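Side-chain contacts in putative uncharacterized protein (Toxoplasma gondii, PDB 4FBD), which is of unknown function but belongs to the DUF3228 family and forms an assembly of two protein chains: residues P107-A110 with D111-H114; L154-R157 with E158-A161. All blocks are in the same frame, centred on the assembly; numbering follows the deposited sequence.

Contact 1 (P107-A110 with D111-H114); sequences PITA and DNEH
The side-chain amide of Asn112 is the flat group that organises this turn, and Thr109 OG1 sits squarely over one of its faces, 3.3 Å from Asn112 CG. The same hydroxyl oxygen accepts the backbone N-H of Asn112, with N to OG1 at 3.1 Å, and more weakly that of Asp111. Together with the weak bonds from Asn112 N and Glu113 N to Thr109 O, this defines an ST motif within the loop joining strands 105-107 and 117-121.

The amide bonds twice to residues 107-109, once at its edge and once from above. At the edge, Asn112 ND2 donates almost straight to Pro107 O over 2.9 Å, and the acceptor lies only 8° out of the amide plane. Asn112 OD1 receives Thr109 N at 2.7 Å, but that donor stands 40° above the carbonyl plane, on the face that also carries Thr109 OG1, and is not aligned with a lone pair. Past OD1, close to the amide plane, comes the methyl Ile108 CG2, 4.0 Å from that oxygen. The first torsion of Asn112 (72°) sets CG between its own backbone N and carbonyl carbon, folding the amide back over residues 107-109. A further bond from ND2 to Tyr139 OH helps to fix the rotation of this buried group, and Phe135 packs on the same side chain.

Ile108 CG2 also meets Glu113 CB at 4.1 Å. Beyond that point the extended Glu113 chain leads to the dimer interface, where its carboxylate bonds to the hydroxyls of Ser240 and Ser241 of the second subunit. On the exposed flank one water bridges Ala110 and His114, donating to Ala110 O and bonding to His114 ND1, each at 2.7 Å.

Contact 2 (L154-R157 with E158-A161); sequences LYSR and EQIA
Ser156 OG accepts Gln159 N at 3.0 Å in a nearly straight bond, the N-cap interaction that marks the switch from strand 149-156 to helix 157-166. The Ser156 hydroxyl lies between its own backbone N and carbonyl carbon, a rotation that turns it toward the first helical turn. Ser156 O takes Ile160 N at 3.2 Å, so both oxygens of the residue receive helix N-H groups.

Tyr155 has a first torsion of -95°, away from a staggered position, and its ring presents an edge to the helix: CD2 touches Gln159 CB at 3.7 Å. The ring and the Gln159 amide are almost perpendicular. Nearer the backbone, Tyr155 CB packs on Ile160 CG1 at 3.9 Å.

Two bent side chains meet on the flank of the helix. Arg157 leaves extended and turns at its third torsion (-60°), which suits NE for its bond to Ala178 O. Glu158 folds at its second torsion (58°), bringing its carboxylate back beside Arg157; this negative charge at a helix start is probably favourable. The guanidinium and carboxylate planes stand steeply against each other. In a salt bridge, Arg157 NH1 donates to the syn lone pair of Glu158 OE2 at 3.1 Å, the oxygen lying at the guanidinium edge, near its plane.

Neither contact belongs to the central core. Contact 1 is partly buried, in a loop of the four-stranded sheet, whereas contact 2 is a surface junction of strand and helix at the five-stranded sheet; their centres lie about 40 Å apart, on opposite sides of the chain's centre. A hydroxyl accepting a backbone N-H three residues ahead recurs in both. In contact 1 a neutral, buried amide both donates to and accepts from the preceding residues, and the turn meets the second subunit. Contact 2 instead pairs charged side chains, its apolar packing joins Tyr155 and Ile160, and its segments touch no other chain of the assembly. They share no secondary-structure element.

Contact 1 (P107-A110 with D111-H114)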
# COMPACT_ATOMS: atom_id res chain seq x y z
N PRO A 107 -11.79 -1.59 13.78
CA PRO A 107 -11.15 -2.89 13.67
C PRO A 107 -11.78 -3.69 12.54
O PRO A 107 -12.98 -3.56 12.27
CB PRO A 107 -11.41 -3.58 15.02
CG PRO A 107 -12.41 -2.73 15.76
CD PRO A 107 -12.46 -1.39 15.09
N ILE A 108 -10.97 -4.49 11.88
CA ILE A 108 -11.47 -5.33 10.81
C ILE A 108 -11.75 -6.66 11.45
O ILE A 108 -10.84 -7.23 12.03
CB ILE A 108 -10.43 -5.48 9.70
CG1 ILE A 108 -10.12 -4.12 9.09
CG2 ILE A 108 -10.97 -6.38 8.61
CD1 ILE A 108 -8.79 -4.07 8.36
N THR A 109 -12.99 -7.14 11.40
CA THR A 109 -13.34 -8.44 11.97
C THR A 109 -13.84 -9.38 10.87
O THR A 109 -14.02 -8.96 9.73
CB THR A 109 -14.47 -8.32 12.95
OG1 THR A 109 -15.63 -7.89 12.25
CG2 THR A 109 -14.13 -7.30 14.06
N ALA A 110 -14.08 -10.64 11.21
CA ALA A 110 -14.58 -11.59 10.22
C ALA A 110 -15.98 -11.15 9.76
O ALA A 110 -16.35 -11.39 8.62
CB ALA A 110 -14.62 -13.04 10.77
N ASP A 111 -16.75 -10.51 10.63
CA ASP A 111 -18.08 -10.09 10.28
C ASP A 111 -18.15 -8.80 9.47
O ASP A 111 -19.14 -8.61 8.74
CB ASP A 111 -18.95 -9.96 11.54
CG ASP A 111 -19.32 -11.33 12.15
OD1 ASP A 111 -18.88 -12.37 11.60
OD2 ASP A 111 -20.03 -11.36 13.16
N ASN A 112 -17.15 -7.92 9.55
CA ASN A 112 -17.23 -6.68 8.78
C ASN A 112 -16.24 -6.55 7.62
O ASN A 112 -16.31 -5.60 6.87
CB ASN A 112 -17.08 -5.49 9.69
CG ASN A 112 -15.69 -5.33 10.21
OD1 ASN A 112 -14.75 -5.92 9.70
ND2 ASN A 112 -15.56 -4.50 11.23
N GLU A 113 -15.36 -7.52 7.44
CA GLU A 113 -14.34 -7.45 6.42
C GLU A 113 -14.87 -7.18 5.01
O GLU A 113 -14.28 -6.40 4.22
CB GLU A 113 -13.55 -8.76 6.40
CG GLU A 113 -12.40 -8.71 5.43
CD GLU A 113 -11.67 -10.03 5.31
OE1 GLU A 113 -12.17 -11.06 5.82
OE2 GLU A 113 -10.59 -10.02 4.67
N HIS A 114 -15.99 -7.82 4.67
CA HIS A 114 -16.56 -7.65 3.34
C HIS A 114 -17.15 -6.25 3.06
O HIS A 114 -17.44 -5.91 1.90
CB HIS A 114 -17.60 -8.74 3.09
CG HIS A 114 -18.85 -8.60 3.92
ND1 HIS A 114 -18.87 -8.88 5.27
CD2 HIS A 114 -20.12 -8.28 3.58
CE1 HIS A 114 -20.10 -8.72 5.74
NE2 HIS A 114 -20.88 -8.36 4.73
O HOH W 1 -17.00 -10.65 6.09

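Contact 2 (L154-R157 with E158-A161)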
# COMPACT_ATOMS: atom_id res chain seq x y z
N LEU A 154 1.31 18.28 21.73
CA LEU A 154 1.75 19.60 22.16
C LEU A 154 2.93 20.14 21.36
O LEU A 154 3.76 19.39 20.88
CB LEU A 154 2.17 19.54 23.62
CG LEU A 154 1.12 19.02 24.60
CD1 LEU A 154 1.66 18.98 26.01
CD2 LEU A 154 -0.16 19.85 24.56
N TYR A 155 2.97 21.46 21.20
CA TYR A 155 4.08 22.16 20.55
C TYR A 155 4.52 23.22 21.50
O TYR A 155 3.70 23.77 22.24
CB TYR A 155 3.69 22.77 19.20
CG TYR A 155 4.02 21.88 18.00
CD1 TYR A 155 3.47 20.60 17.89
CD2 TYR A 155 4.86 22.32 16.99
CE1 TYR A 155 3.76 19.79 16.80
CE2 TYR A 155 5.16 21.53 15.89
CZ TYR A 155 4.61 20.25 15.81
OH TYR A 155 4.90 19.46 14.73
N SER A 156 5.82 23.51 21.52
CA SER A 156 6.35 24.55 22.36
C SER A 156 5.77 25.88 21.91
O SER A 156 5.22 25.99 20.82
CB SER A 156 7.88 24.63 22.27
OG SER A 156 8.29 24.98 20.96
N ARG A 157 5.88 26.88 22.78
CA ARG A 157 5.45 28.25 22.51
C ARG A 157 6.26 28.79 21.31
O ARG A 157 5.74 29.48 20.44
CB ARG A 157 5.75 29.11 23.74
CG ARG A 157 5.39 30.54 23.61
CD ARG A 157 6.11 31.41 24.65
NE ARG A 157 5.83 31.05 26.03
CZ ARG A 157 6.68 30.48 26.89
NH1 ARG A 157 7.92 30.19 26.54
NH2 ARG A 157 6.29 30.23 28.13
N GLU A 158 7.53 28.43 21.29
CA GLU A 158 8.47 28.84 20.26
C GLU A 158 8.02 28.34 18.89
O GLU A 158 7.78 29.15 17.98
CB GLU A 158 9.87 28.34 20.61
CG GLU A 158 10.47 28.98 21.89
CD GLU A 158 9.61 28.78 23.16
OE1 GLU A 158 9.13 27.64 23.42
OE2 GLU A 158 9.42 29.77 23.90
N GLN A 159 7.88 27.03 18.75
CA GLN A 159 7.44 26.46 17.48
C GLN A 159 6.09 26.99 16.99
O GLN A 159 5.91 27.17 15.79
CB GLN A 159 7.42 24.93 17.54
CG GLN A 159 8.79 24.30 17.35
CD GLN A 159 9.29 24.35 15.90
OE1 GLN A 159 8.59 24.80 15.00
NE2 GLN A 159 10.51 23.86 15.69
N ILE A 160 5.16 27.24 17.90
CA ILE A 160 3.87 27.81 17.51
C ILE A 160 4.05 29.22 16.91
O ILE A 160 3.45 29.54 15.88
CB ILE A 160 2.87 27.88 18.67
CG1 ILE A 160 2.43 26.46 19.05
CG2 ILE A 160 1.65 28.68 18.28
CD1 ILE A 160 1.45 26.43 20.20
N ALA A 161 4.88 30.04 17.54
CA ALA A 161 5.13 31.39 17.03
C ALA A 161 5.73 31.29 15.62
O ALA A 161 5.26 31.91 14.68
CB ALA A 161 6.07 32.15 17.96